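Local coordinates for polyhedrin (Simulium ubiquitum cypovirus, PDB 5A9A), which probably packs into the crystalline lattice of the viral occlusion body, the polyhedron that encases cypovirus particles, and binds UTP, at residues 113-116 against 117-120; 191-194 against 195-199. All blocks are in the same frame, centred on the assembly; numbering follows the deposited sequence.

Interaction 1 (113-116 against 117-120)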
ATOM      1  N   ASN A 113       1.613 -21.569  -7.168  1.00 15.63           N
ATOM      2  CA  ASN A 113       2.935 -22.099  -6.883  1.00 17.64           C
ATOM      3  C   ASN A 113       3.517 -21.429  -5.642  1.00 19.75           C
ATOM      4  O   ASN A 113       4.387 -20.561  -5.742  1.00 15.79           O
ATOM      5  CB  ASN A 113       3.837 -21.858  -8.093  1.00 16.89           C
ATOM      6  CG  ASN A 113       5.202 -22.475  -7.941  1.00 18.44           C
ATOM      7  OD1 ASN A 113       5.372 -23.477  -7.243  1.00 17.59           O
ATOM      8  ND2 ASN A 113       6.191 -21.887  -8.606  1.00 18.06           N
ATOM      9  N   ILE A 114       3.027 -21.841  -4.476  1.00 17.98           N
ATOM     10  CA  ILE A 114       3.345 -21.178  -3.216  1.00 18.16           C
ATOM     11  C   ILE A 114       4.311 -21.997  -2.361  1.00 18.78           C
ATOM     12  O   ILE A 114       4.168 -23.215  -2.230  1.00 16.87           O
ATOM     13  CB  ILE A 114       2.051 -20.916  -2.413  1.00 19.95           C
ATOM     14  CG1 ILE A 114       1.182 -19.898  -3.155  1.00 15.62           C
ATOM     15  CG2 ILE A 114       2.375 -20.427  -1.007  1.00 18.36           C
ATOM     16  CD1 ILE A 114      -0.239 -19.803  -2.644  1.00 16.26           C
ATOM     17  N   CYS A 115       5.301 -21.319  -1.785  1.00 18.45           N
ATOM     18  CA  CYS A 115       6.241 -21.962  -0.874  1.00 19.99           C
ATOM     19  C   CYS A 115       5.568 -22.146   0.479  1.00 20.29           C
ATOM     20  O   CYS A 115       5.663 -21.285   1.356  1.00 17.61           O
ATOM     21  CB  CYS A 115       7.507 -21.118  -0.717  1.00 22.04           C
ATOM     22  SG  CYS A 115       8.784 -21.891   0.308  1.00 21.24           S
ATOM     23  N   TRP A 116       4.890 -23.277   0.642  1.00 19.69           N
ATOM     24  CA  TRP A 116       4.055 -23.510   1.810  1.00 20.70           C
ATOM     25  C   TRP A 116       4.859 -23.457   3.102  1.00 19.41           C
ATOM     26  O   TRP A 116       4.344 -23.056   4.144  1.00 18.15           O
ATOM     27  CB  TRP A 116       3.334 -24.851   1.663  1.00 20.81           C
ATOM     28  CG  TRP A 116       2.438 -24.865   0.471  1.00 20.17           C
ATOM     29  CD1 TRP A 116       2.611 -25.572  -0.684  1.00 21.41           C
ATOM     30  CD2 TRP A 116       1.236 -24.107   0.305  1.00 18.82           C
ATOM     31  NE1 TRP A 116       1.582 -25.305  -1.556  1.00 19.82           N
ATOM     32  CE2 TRP A 116       0.725 -24.407  -0.972  1.00 18.87           C
ATOM     33  CE3 TRP A 116       0.540 -23.204   1.117  1.00 18.79           C
ATOM     34  CZ2 TRP A 116      -0.458 -23.844  -1.457  1.00 18.85           C
ATOM     35  CZ3 TRP A 116      -0.628 -22.637   0.633  1.00 18.93           C
ATOM     36  CH2 TRP A 116      -1.118 -22.962  -0.642  1.00 19.99           C
ATOM     37  N   GLU A 117       6.123 -23.853   3.023  1.00 19.68           N
ATOM     38  CA  GLU A 117       7.029 -23.779   4.163  1.00 21.43           C
ATOM     39  C   GLU A 117       7.164 -22.350   4.697  1.00 20.46           C
ATOM     40  O   GLU A 117       7.349 -22.143   5.897  1.00 19.77           O
ATOM     41  CB  GLU A 117       8.404 -24.318   3.759  1.00 27.72           C
ATOM     42  CG  GLU A 117       9.567 -23.753   4.550  1.00 25.86           C
ATOM     43  CD  GLU A 117      10.905 -24.277   4.059  1.00 26.03           C
ATOM     44  OE1 GLU A 117      10.939 -24.912   2.983  1.00 25.72           O
ATOM     45  OE2 GLU A 117      11.922 -24.046   4.745  1.00 23.60           O
ATOM     46  N   ASN A 118       7.071 -21.368   3.807  1.00 19.80           N
ATOM     47  CA  ASN A 118       7.290 -19.973   4.182  1.00 21.88           C
ATOM     48  C   ASN A 118       6.003 -19.173   4.352  1.00 20.74           C
ATOM     49  O   ASN A 118       6.042 -17.968   4.611  1.00 19.34           O
ATOM     50  CB  ASN A 118       8.195 -19.289   3.155  1.00 22.79           C
ATOM     51  CG  ASN A 118       9.660 -19.626   3.357  1.00 22.71           C
ATOM     52  OD1 ASN A 118      10.002 -20.488   4.166  1.00 20.63           O
ATOM     53  ND2 ASN A 118      10.532 -18.946   2.624  1.00 21.88           N
ATOM     54  N   VAL A 119       4.865 -19.841   4.203  1.00 18.04           N
ATOM     55  CA  VAL A 119       3.576 -19.202   4.424  1.00 17.65           C
ATOM     56  C   VAL A 119       3.400 -18.838   5.897  1.00 18.86           C
ATOM     57  O   VAL A 119       3.743 -19.617   6.791  1.00 16.35           O
ATOM     58  CB  VAL A 119       2.413 -20.119   3.980  1.00 17.16           C
ATOM     59  CG1 VAL A 119       1.086 -19.630   4.549  1.00 19.59           C
ATOM     60  CG2 VAL A 119       2.354 -20.198   2.463  1.00 16.38           C
ATOM     61  N   ARG A 120       2.876 -17.642   6.140  1.00 15.89           N
ATOM     62  CA  ARG A 120       2.539 -17.206   7.488  1.00 16.22           C
ATOM     63  C   ARG A 120       1.149 -16.588   7.482  1.00 15.63           C
ATOM     64  O   ARG A 120       0.872 -15.686   6.695  1.00 15.52           O
ATOM     65  CB  ARG A 120       3.541 -16.168   7.999  1.00 17.07           C
ATOM     66  CG  ARG A 120       4.996 -16.617   8.014  1.00 17.95           C
ATOM     67  CD  ARG A 120       5.263 -17.693   9.054  1.00 17.61           C
ATOM     68  NE  ARG A 120       6.691 -17.988   9.163  1.00 19.65           N
ATOM     69  CZ  ARG A 120       7.317 -18.950   8.488  1.00 19.92           C
ATOM     70  NH1 ARG A 120       6.645 -19.734   7.654  1.00 18.85           N
ATOM     71  NH2 ARG A 120       8.620 -19.134   8.654  1.00 16.81           N
TER
HETATM   72  O   HOH W   1       4.513 -22.190   6.774  1.00 21.25           O
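Cys115 and Trp116 turn the chain back on Asn118 and Val119 in two overlapping type I beta turns, 115-118 and 116-119. Asn118 N reaches Cys115 O at 2.8 Å. Val119 N reaches Trp116 O at a longer 3.3 Å, well above the carbonyl plane. Cys115 is itself the centre of an inverse gamma turn. Its SG, anti to the backbone N (chi1 -176°), lies alongside the Asn118 side chain, 3.9 Å from Asn118 CG. On Val119 the branch that does the packing is CG2, which meets the Ile114 methyl CG2 in a tight contact of 3.5 Å and approaches Trp116 CE3 obliquely at 3.8 Å; the valine and the indole run side by side. Arg120 folds back so that its NH1 donates to Glu117 O (3.1 Å) and Val119 O (3.0 Å), both acceptors in the guanidinium plane, which fixes the group's rotation. A water bridges Trp116 O (2.8 Å) and Val119 O. The turn connects strand 105-111 to strand 120-124; Val119 packs on Phe175 and Pro176 of strand 170-176, Ile114 rests on Lys34 of strand 34-41, and Arg158 of strand 157-163 makes a cation-pi contact with Trp116.

Interaction 2 (191-194 against 195-199)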
ATOM      1  N   ILE A 191      16.308  -9.635  -8.692  1.00 16.43           N
ATOM      2  CA  ILE A 191      15.526  -9.040  -7.613  1.00 15.63           C
ATOM      3  C   ILE A 191      14.806  -7.751  -8.021  1.00 15.22           C
ATOM      4  O   ILE A 191      13.684  -7.504  -7.583  1.00 16.11           O
ATOM      5  CB  ILE A 191      16.393  -8.799  -6.358  1.00 15.78           C
ATOM      6  CG1 ILE A 191      15.508  -8.416  -5.169  1.00 15.75           C
ATOM      7  CG2 ILE A 191      17.460  -7.743  -6.627  1.00 17.01           C
ATOM      8  CD1 ILE A 191      16.258  -8.331  -3.864  1.00 16.01           C
ATOM      9  N   GLY A 192      15.440  -6.939  -8.859  1.00 14.45           N
ATOM     10  CA  GLY A 192      14.801  -5.731  -9.355  1.00 15.52           C
ATOM     11  C   GLY A 192      13.443  -6.039  -9.968  1.00 16.53           C
ATOM     12  O   GLY A 192      12.443  -5.375  -9.690  1.00 15.50           O
ATOM     13  N   GLN A 193      13.411  -7.069 -10.805  1.00 16.48           N
ATOM     14  CA  GLN A 193      12.183  -7.482 -11.473  1.00 16.99           C
ATOM     15  C   GLN A 193      11.144  -8.001 -10.477  1.00 16.47           C
ATOM     16  O   GLN A 193       9.958  -7.701 -10.594  1.00 16.80           O
ATOM     17  CB  GLN A 193      12.493  -8.555 -12.515  1.00 17.51           C
ATOM     18  CG  GLN A 193      11.263  -9.217 -13.117  1.00 19.31           C
ATOM     19  CD  GLN A 193      11.623 -10.237 -14.176  1.00 20.15           C
ATOM     20  OE1 GLN A 193      12.682 -10.151 -14.801  1.00 18.44           O
ATOM     21  NE2 GLN A 193      10.746 -11.216 -14.379  1.00 18.39           N
ATOM     22  N   VAL A 194      11.592  -8.783  -9.501  1.00 14.71           N
ATOM     23  CA  VAL A 194      10.686  -9.309  -8.485  1.00 15.60           C
ATOM     24  C   VAL A 194      10.006  -8.164  -7.734  1.00 15.16           C
ATOM     25  O   VAL A 194       8.786  -8.152  -7.577  1.00 14.43           O
ATOM     26  CB  VAL A 194      11.420 -10.214  -7.476  1.00 17.17           C
ATOM     27  CG1 VAL A 194      10.514 -10.544  -6.293  1.00 19.12           C
ATOM     28  CG2 VAL A 194      11.899 -11.491  -8.151  1.00 14.45           C
ATOM     29  N   ILE A 195      10.802  -7.198  -7.285  1.00 14.21           N
ATOM     30  CA  ILE A 195      10.284  -6.075  -6.509  1.00 14.58           C
ATOM     31  C   ILE A 195       9.295  -5.233  -7.314  1.00 16.71           C
ATOM     32  O   ILE A 195       8.218  -4.898  -6.821  1.00 15.76           O
ATOM     33  CB  ILE A 195      11.425  -5.169  -6.012  1.00 14.17           C
ATOM     34  CG1 ILE A 195      12.249  -5.900  -4.951  1.00 13.96           C
ATOM     35  CG2 ILE A 195      10.865  -3.873  -5.440  1.00 15.68           C
ATOM     36  CD1 ILE A 195      13.582  -5.247  -4.649  1.00 15.07           C
ATOM     37  N   GLN A 196       9.659  -4.900  -8.548  1.00 14.97           N
ATOM     38  CA  GLN A 196       8.847  -4.007  -9.365  1.00 15.91           C
ATOM     39  C   GLN A 196       7.627  -4.714  -9.952  1.00 16.19           C
ATOM     40  O   GLN A 196       6.636  -4.069 -10.285  1.00 17.02           O
ATOM     41  CB  GLN A 196       9.693  -3.400 -10.485  1.00 17.64           C
ATOM     42  CG  GLN A 196      10.799  -2.486  -9.987  1.00 17.34           C
ATOM     43  CD  GLN A 196      11.577  -1.838 -11.115  1.00 18.94           C
ATOM     44  OE1 GLN A 196      11.548  -2.302 -12.252  1.00 22.82           O
ATOM     45  NE2 GLN A 196      12.271  -0.751 -10.806  1.00 19.17           N
ATOM     46  N   ASN A 197       7.699  -6.035 -10.077  1.00 16.00           N
ATOM     47  CA  ASN A 197       6.577  -6.808 -10.602  1.00 16.00           C
ATOM     48  C   ASN A 197       5.538  -7.140  -9.540  1.00 15.83           C
ATOM     49  O   ASN A 197       4.384  -7.421  -9.863  1.00 15.30           O
ATOM     50  CB  ASN A 197       7.066  -8.109 -11.242  1.00 18.44           C
ATOM     51  CG  ASN A 197       7.396  -7.951 -12.714  1.00 16.48           C
ATOM     52  OD1 ASN A 197       7.404  -6.842 -13.247  1.00 17.82           O
ATOM     53  ND2 ASN A 197       7.667  -9.067 -13.378  1.00 18.71           N
ATOM     54  N   ASN A 198       5.935  -7.119  -8.272  1.00 15.46           N
ATOM     55  CA  ASN A 198       5.019  -7.533  -7.221  1.00 16.25           C
ATOM     56  C   ASN A 198       4.067  -6.412  -6.829  1.00 16.53           C
ATOM     57  O   ASN A 198       4.234  -5.750  -5.806  1.00 17.13           O
ATOM     58  CB  ASN A 198       5.760  -8.079  -5.999  1.00 16.07           C
ATOM     59  CG  ASN A 198       4.910  -9.052  -5.208  1.00 16.80           C
ATOM     60  OD1 ASN A 198       4.465 -10.071  -5.743  1.00 16.18           O
ATOM     61  ND2 ASN A 198       4.669  -8.746  -3.934  1.00 16.76           N
ATOM     62  N   ILE A 199       3.073  -6.208  -7.685  1.00 16.04           N
ATOM     63  CA  ILE A 199       1.969  -5.308  -7.408  1.00 17.73           C
ATOM     64  C   ILE A 199       0.837  -6.152  -6.838  1.00 17.99           C
ATOM     65  O   ILE A 199       0.123  -6.833  -7.575  1.00 15.98           O
ATOM     66  CB  ILE A 199       1.505  -4.604  -8.691  1.00 18.29           C
ATOM     67  CG1 ILE A 199       2.696  -3.928  -9.373  1.00 16.92           C
ATOM     68  CG2 ILE A 199       0.417  -3.590  -8.382  1.00 17.29           C
ATOM     69  CD1 ILE A 199       2.422  -3.487 -10.792  1.00 18.01           C
TER
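Helix 191-197, a short helix of about two turns at the interface between subunits, holds together through the i to i+4 bonds between Ile191-Val194 and Ile195-Asn198. Ile195 N donates almost straight to Ile191 O at 2.9 Å (N-H...O 170°), and Gln196 N reaches Gly192 O at 3.0 Å. The next bond, Asn197 N to Gln193 O at 2.9 Å, is more bent, and Asn198 N to Val194 O is weak at 3.1 Å, so the i to i+4 bonds become less straight toward the C-terminal end. Along one side, Ile195 CD1 packs against Ile191 CG1 at 3.7 Å. The Ile195 branch CG1 stands beside its own backbone N (chi1 -69°), which brings it over the carbonyl oxygen of Ile191. On another side the Gln193 chain, extended, passes Asn197, with Gln193 CG 3.6 Å from Asn197 ND2 and the two amide planes 57° apart. Their polar ends converge on Asp31: Gln193 NE2 hydrogen-bonds to Asp31 OD2, and Asn197 ND2 does so weakly, while Asn197 OD1 accepts from Trp140 NE1 of the second subunit. Ile191 packs on Ile191 of the second and third subunits, and Ile195 on Ile195 of the third. Asn198 is the first residue to leave helical angles, and its OD1 accepts from the backbone N of Glu56 and of Phe57. This is a helix C-terminus that ends in an inverse gamma turn centred on Asn198 and closed by Ile199 N to Asn197 O (2.8 Å), with an apolar stripe one turn long used for trimer packing.

Interaction 1 comes first along the chain, in the connection between strands 105-111 and 120-124, one from each of the two larger antiparallel sheets; interaction 2 follows much later, in helix 191-197 just before edge strand 201-208 of the six-stranded sheet. The centres of interactions 1 and 2 lie about 18 Å apart, their nearest atoms about 10 Å. Within the chain they are separate local contacts, but the trimer brings related surfaces together: Asn118 and Val119 pack on Pro176 of their own chain, while Gln196 packs on Pro176 of the second subunit. Residues 113-120 touch no other chain of the assembly, whereas 191-199 meets both, so one links sheets within a subunit and the other joins subunits.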